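Local structure of bazooka, isoform C,LD29223p (Drosophila melanogaster, 5OAK) at residues 47-52 with 84-89; 57-62 with 76-81. The protein binds, through its first PDZ domain, the C-terminal PDZ-binding motif of the cell polarity protein Par6, and probably also binds phosphoinositides and phosphatidic acid. All blocks are in the same frame, centred on the assembly; numbering follows the deposited sequence. Where two conformers were deposited one is given.

In the fold
Both contacts lie in the PDZ part of the engineered fusion and both reach the same curved antiparallel sheet, with centres about 13 Å apart. Interaction 1 is mainly buried, its side-chain packing apolar: a leucine of the loop after helix 43-46 meets valines of strand 83-89. Interaction 2 is only partly buried and mixes a methyl contact with polar groups, where the end of strand 54-58 and the turn after it meet the end of helix 68-78. Strands 54-58 and 83-89 are neighbours, so the contacts share a framework: Asn-59 OD1 of interaction 2 accepts from Arg-85 N of interaction 1, and Glu-57 forms a salt bridge with Arg-87.

Interaction 1. Residues 47-52 with 84-89; sequences GRLRRD and LRVRVL
Leu-49 reaches Val-88 and Val-86 with a single methyl. From its CB, which stays clear of strand 84-89, the chain runs to CG, placed anti to the carbonyl carbon with chi1 at -88°, and there it forks. The CD2 branch does the touching: it lies 3.8 Å from Val-88 CG1, and 4.5 Å from Val-86 CG1. The other branch, CD1, makes no close approach to the strand. Val-86 and Val-88 are two residues apart and therefore point from the same side of the strand; their CG1 methyls stand next to each other, the leucine tip lying closer to that of Val-88. Beta-branched valines suit an extended strand, while the longer leucine can reach across although Leu-49 CA is 8.3 Å from Val-88 CA. Farther along, the two chains approach through their backbones, with Asp-52 O 4.1 Å from Leu-89 O, two acceptors that merely pass near each other; the side-chain contact is apolar. The loop enters this path through a Schellman motif in which Arg-48 takes positive phi (77°), ending helix 43-46, after which Leu-49 turns inward, whereas Arg-48, Arg-50 and Arg-51 are exposed, Arg-51 NH1 bonding Gln-36 O. Leu-49 also rests on Leu-9 and Ile-11 of strand 7-12, and both valines pack on Ile-55 of strand 54-58, placing the leucine in the PDZ core between the end of helix 43-46 and the sheet.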
loop_
_atom_site.group_PDB
_atom_site.type_symbol
_atom_site.label_atom_id
_atom_site.label_comp_id
_atom_site.label_asym_id
_atom_site.label_seq_id
_atom_site.Cartn_x
_atom_site.Cartn_y
_atom_site.Cartn_z
ATOM N N GLY A 47 -9.423 5.584 -4.830
ATOM C CA GLY A 47 -8.122 6.175 -5.098
ATOM C C GLY A 47 -7.391 5.560 -6.277
ATOM O O GLY A 47 -6.256 5.965 -6.570
ATOM N N ARG A 48 -8.049 4.633 -6.965
ATOM C CA ARG A 48 -7.578 4.025 -8.222
ATOM C C ARG A 48 -6.497 2.970 -8.038
ATOM O O ARG A 48 -5.782 2.650 -8.968
ATOM C CB ARG A 48 -7.108 5.091 -9.235
ATOM C CG ARG A 48 -8.150 6.203 -9.440
ATOM C CD ARG A 48 -7.823 7.042 -10.710
ATOM N NE ARG A 48 -7.291 6.203 -11.798
ATOM C CZ ARG A 48 -8.002 5.697 -12.801
ATOM N NH1 ARG A 48 -7.395 4.940 -13.700
ATOM N NH2 ARG A 48 -9.304 5.954 -12.915
ATOM N N LEU A 49 -6.416 2.397 -6.846
ATOM C CA LEU A 49 -5.594 1.208 -6.627
ATOM C C LEU A 49 -6.222 0.021 -7.363
ATOM O O LEU A 49 -7.462 -0.139 -7.379
ATOM C CB LEU A 49 -5.496 0.888 -5.130
ATOM C CG LEU A 49 -4.390 1.555 -4.349
ATOM C CD1 LEU A 49 -4.533 1.121 -2.917
ATOM C CD2 LEU A 49 -2.975 1.162 -4.795
ATOM N N ARG A 50 -5.390 -0.826 -7.949
ATOM C CA ARG A 50 -5.836 -2.009 -8.694
ATOM C C ARG A 50 -5.004 -3.231 -8.370
ATOM O O ARG A 50 -3.825 -3.116 -8.013
ATOM C CB ARG A 50 -5.771 -1.748 -10.182
ATOM C CG ARG A 50 -6.738 -0.664 -10.587
ATOM C CD ARG A 50 -7.088 -0.743 -12.009
ATOM N NE ARG A 50 -6.013 -0.209 -12.814
ATOM C CZ ARG A 50 -5.872 1.073 -13.130
ATOM N NH1 ARG A 50 -6.740 1.979 -12.683
ATOM N NH2 ARG A 50 -4.859 1.438 -13.908
ATOM N N ARG A 51 -5.627 -4.403 -8.500
ATOM C CA ARG A 51 -4.913 -5.665 -8.407
ATOM C C ARG A 51 -3.648 -5.638 -9.294
ATOM O O ARG A 51 -3.675 -5.116 -10.422
ATOM C CB ARG A 51 -5.830 -6.819 -8.796
ATOM C CG ARG A 51 -5.123 -8.169 -8.789
ATOM C CD ARG A 51 -6.081 -9.334 -9.026
ATOM N NE ARG A 51 -5.351 -10.574 -9.317
ATOM C CZ ARG A 51 -4.797 -11.398 -8.413
ATOM N NH1 ARG A 51 -4.864 -11.141 -7.098
ATOM N NH2 ARG A 51 -4.175 -12.501 -8.838
ATOM N N ASP A 52 -2.565 -6.206 -8.767
ATOM C CA ASP A 52 -1.244 -6.265 -9.421
ATOM C C ASP A 52 -0.475 -4.918 -9.465
ATOM O O ASP A 52 0.652 -4.890 -9.964
ATOM C CB ASP A 52 -1.350 -6.872 -10.839
ATOM C CG ASP A 52 -1.775 -8.334 -10.822
ATOM O OD1 ASP A 52 -1.335 -9.078 -9.923
ATOM O OD2 ASP A 52 -2.566 -8.733 -11.712
ATOM N N LEU A 84 -3.315 8.807 2.472
ATOM C CA LEU A 84 -2.144 8.062 2.030
ATOM C C LEU A 84 -1.819 8.461 0.609
ATOM O O LEU A 84 -2.660 8.298 -0.292
ATOM C CB LEU A 84 -2.398 6.554 2.054
ATOM C CG LEU A 84 -2.977 5.923 3.320
ATOM C CD1 LEU A 84 -3.107 4.422 3.122
ATOM C CD2 LEU A 84 -2.096 6.210 4.487
ATOM N N ARG A 85 -0.613 8.919 0.397
ATOM C CA ARG A 85 -0.093 9.202 -0.937
ATOM C C ARG A 85 0.731 7.987 -1.333
ATOM O O ARG A 85 1.763 7.713 -0.720
ATOM C CB ARG A 85 0.737 10.488 -0.928
ATOM C CG ARG A 85 -0.145 11.693 -0.584
ATOM C CD ARG A 85 0.618 12.936 -0.187
ATOM N NE ARG A 85 1.565 12.731 0.910
ATOM C CZ ARG A 85 1.240 12.629 2.201
ATOM N NH1 ARG A 85 -0.049 12.669 2.610
ATOM N NH2 ARG A 85 2.220 12.458 3.083
ATOM N N VAL A 86 0.269 7.242 -2.325
ATOM C CA VAL A 86 0.838 5.922 -2.610
ATOM C C VAL A 86 1.377 5.897 -4.009
ATOM O O VAL A 86 0.637 6.177 -4.964
ATOM C CB VAL A 86 -0.292 4.865 -2.449
ATOM C CG1 VAL A 86 0.229 3.456 -2.649
ATOM C CG2 VAL A 86 -0.932 4.995 -1.062
ATOM N N ARG A 87 2.654 5.600 -4.174
ATOM C CA ARG A 87 3.213 5.565 -5.521
ATOM C C ARG A 87 3.239 4.135 -6.016
ATOM O O ARG A 87 3.751 3.251 -5.294
ATOM C CB ARG A 87 4.644 6.152 -5.534
ATOM C CG ARG A 87 5.190 6.207 -6.942
ATOM C CD ARG A 87 6.449 7.132 -7.003
ATOM N NE ARG A 87 7.516 6.672 -6.128
ATOM C CZ ARG A 87 8.456 5.773 -6.433
ATOM N NH1 ARG A 87 8.459 5.190 -7.637
ATOM N NH2 ARG A 87 9.386 5.432 -5.494
ATOM N N VAL A 88 2.640 3.881 -7.191
ATOM C CA VAL A 88 2.543 2.514 -7.685
ATOM C C VAL A 88 3.128 2.351 -9.108
ATOM O O VAL A 88 3.112 3.288 -9.897
ATOM C CB VAL A 88 1.062 1.977 -7.694
ATOM C CG1 VAL A 88 0.446 2.076 -6.302
ATOM C CG2 VAL A 88 0.202 2.716 -8.709
ATOM N N LEU A 89 3.591 1.139 -9.407
ATOM C CA LEU A 89 3.766 0.698 -10.791
ATOM C C LEU A 89 2.604 -0.193 -11.139
ATOM O O LEU A 89 2.322 -1.145 -10.395
ATOM C CB LEU A 89 5.063 -0.095 -10.954
ATOM C CG LEU A 89 6.349 0.675 -11.009
ATOM C CD1 LEU A 89 7.554 -0.289 -11.150
ATOM C CD2 LEU A 89 6.300 1.679 -12.181
#

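Interaction 2. Residues 57-62 with 76-81; sequences EINGIK and RRALES
The carboxamide of Asn-59 has the methyl of Ala-78 below its plane, displaced beyond its nitrogen end, with CB 3.8 Å from Asn-59 ND2. Ile-58 CG2 lies on this same side, so the two methyls share a face. At the amide's nitrogen end stands the hydroxyl of Ser-81, with OG 3.2 Å from ND2, and a weak hydrogen bond from ND2 goes to Glu-83 O. The oxygen end has the stronger partner: OD1 accepts from Arg-85 N on the adjacent strand, which helps fix the rotation of the amide. Asparagine suits the place because one flat group can accept at one end and donate at the other.

Beneath it, Ile-58 CG2 packs 3.7 Å from Ala-78 CB. In this isoleucine a chi1 of -59° puts CG1 beside the backbone N and turns CG2, anti to that N, onto Ala-78. The small alanine lets the last helical turn come close, with Ala-78 CA 6.7 Å from Asn-59 CA. Ser-81 OG, held at chi1 74°, points back at the helix end, where Ala-78 O is 2.7 Å from OG, and Glu-83 O is a further partner. Ile-58 packs further on Leu-75 of helix 68-78.

Asn-59 and Gly-60 both take positive phi at the corners of a type I' turn, for which Asn-Gly is a favoured pair. This turn joins strands 54-58 and 61-62 as a tight hairpin, and here, as in many PDZ domains with an Ile/Val-Asn-Gly sequence, it meets the C-terminal end of the helix that flanks the peptide groove.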
loop_
_atom_site.group_PDB
_atom_site.type_symbol
_atom_site.label_atom_id
_atom_site.label_comp_id
_atom_site.label_asym_id
_atom_site.label_seq_id
_atom_site.Cartn_x
_atom_site.Cartn_y
_atom_site.Cartn_z
ATOM N N GLU A 57 6.043 3.300 -2.493
ATOM C CA GLU A 57 6.294 4.420 -1.583
ATOM C C GLU A 57 4.993 4.820 -0.928
ATOM O O GLU A 57 3.932 4.825 -1.604
ATOM C CB GLU A 57 6.910 5.603 -2.369
ATOM C CG GLU A 57 7.292 6.827 -1.571
ATOM C CD GLU A 57 7.989 7.876 -2.445
ATOM O OE1 GLU A 57 8.110 9.054 -2.045
ATOM O OE2 GLU A 57 8.425 7.513 -3.554
ATOM N N ILE A 58 5.046 5.154 0.365
ATOM C CA ILE A 58 3.840 5.589 1.076
ATOM C C ILE A 58 4.174 6.838 1.847
ATOM O O ILE A 58 5.088 6.820 2.663
ATOM C CB ILE A 58 3.293 4.502 2.041
ATOM C CG1 ILE A 58 2.979 3.233 1.238
ATOM C CG2 ILE A 58 1.993 5.038 2.751
ATOM C CD1 ILE A 58 2.583 2.088 2.105
ATOM N N ASN A 59 3.457 7.929 1.562
ATOM C CA ASN A 59 3.668 9.212 2.248
ATOM C C ASN A 59 5.147 9.589 2.246
ATOM O O ASN A 59 5.727 10.016 3.261
ATOM C CB ASN A 59 3.092 9.193 3.670
ATOM C CG ASN A 59 1.594 9.222 3.650
ATOM O OD1 ASN A 59 1.024 9.308 2.593
ATOM N ND2 ASN A 59 0.947 9.156 4.793
ATOM N N GLY A 60 5.768 9.395 1.087
ATOM C CA GLY A 60 7.150 9.805 0.877
ATOM C C GLY A 60 8.229 8.862 1.370
ATOM O O GLY A 60 9.419 9.118 1.143
ATOM N N ILE A 61 7.825 7.752 1.982
ATOM C CA ILE A 61 8.766 6.772 2.543
ATOM C C ILE A 61 8.889 5.647 1.499
ATOM O O ILE A 61 7.926 4.896 1.240
ATOM C CB ILE A 61 8.334 6.213 3.892
ATOM C CG1 ILE A 61 8.125 7.347 4.908
ATOM C CG2 ILE A 61 9.356 5.168 4.391
ATOM C CD1 ILE A 61 9.310 8.256 5.038
ATOM N N LYS A 62 10.053 5.552 0.872
ATOM C CA LYS A 62 10.314 4.497 -0.112
ATOM C C LYS A 62 10.348 3.133 0.551
ATOM O O LYS A 62 11.042 2.928 1.578
ATOM C CB LYS A 62 11.612 4.814 -0.772
ATOM C CG LYS A 62 11.388 5.952 -1.727
ATOM C CD LYS A 62 12.642 6.301 -2.501
ATOM C CE LYS A 62 12.459 7.662 -3.180
ATOM N NZ LYS A 62 13.657 8.016 -3.975
ATOM N N ARG A 76 1.722 1.366 9.597
ATOM C CA ARG A 76 1.015 1.762 10.818
ATOM C C ARG A 76 1.143 3.259 11.030
ATOM O O ARG A 76 0.177 3.937 11.392
ATOM C CB ARG A 76 1.565 1.007 12.040
ATOM C CG ARG A 76 1.154 -0.459 12.072
ATOM C CD ARG A 76 1.582 -1.192 13.367
ATOM N NE ARG A 76 1.581 -2.636 13.158
ATOM C CZ ARG A 76 2.685 -3.358 12.941
ATOM N NH1 ARG A 76 3.896 -2.781 12.948
ATOM N NH2 ARG A 76 2.585 -4.668 12.736
ATOM N N ARG A 77 2.327 3.795 10.812
ATOM C CA ARG A 77 2.521 5.229 10.927
ATOM C C ARG A 77 1.673 6.033 9.936
ATOM O O ARG A 77 1.006 7.011 10.310
ATOM C CB ARG A 77 3.996 5.584 10.748
ATOM C CG ARG A 77 4.805 5.342 11.952
ATOM C CD ARG A 77 6.109 6.158 11.796
ATOM N NE ARG A 77 6.873 6.176 13.032
ATOM C CZ ARG A 77 8.101 5.699 13.156
ATOM N NH1 ARG A 77 8.715 5.198 12.105
ATOM N NH2 ARG A 77 8.720 5.746 14.332
ATOM N N ALA A 78 1.660 5.604 8.683
ATOM C CA ALA A 78 0.907 6.299 7.662
ATOM C C ALA A 78 -0.575 6.274 7.986
ATOM O O ALA A 78 -1.307 7.227 7.640
ATOM C CB ALA A 78 1.149 5.648 6.289
ATOM N N LEU A 79 -1.043 5.181 8.612
ATOM C CA LEU A 79 -2.473 5.056 8.926
ATOM C C LEU A 79 -2.884 5.964 10.075
ATOM O O LEU A 79 -4.097 6.067 10.372
ATOM C CB LEU A 79 -2.858 3.591 9.238
ATOM C CG LEU A 79 -2.834 2.718 7.965
ATOM C CD1 LEU A 79 -2.878 1.253 8.341
ATOM C CD2 LEU A 79 -3.949 3.086 6.960
ATOM N N GLU A 80 -1.928 6.653 10.699
ATOM C CA GLU A 80 -2.259 7.720 11.639
ATOM C C GLU A 80 -2.569 9.019 10.939
ATOM O O GLU A 80 -3.042 9.958 11.593
ATOM C CB GLU A 80 -1.113 7.959 12.654
ATOM C CG GLU A 80 -0.838 6.744 13.550
ATOM C CD GLU A 80 -1.925 6.483 14.589
ATOM O OE1 GLU A 80 -2.699 7.413 14.923
ATOM O OE2 GLU A 80 -1.980 5.340 15.095
ATOM N N SER A 81 -2.297 9.108 9.631
ATOM C CA SER A 81 -2.501 10.381 8.937
ATOM C C SER A 81 -3.829 10.405 8.161
ATOM O O SER A 81 -4.500 9.373 7.990
ATOM C CB SER A 81 -1.330 10.684 8.015
ATOM O OG SER A 81 -1.410 9.850 6.891
#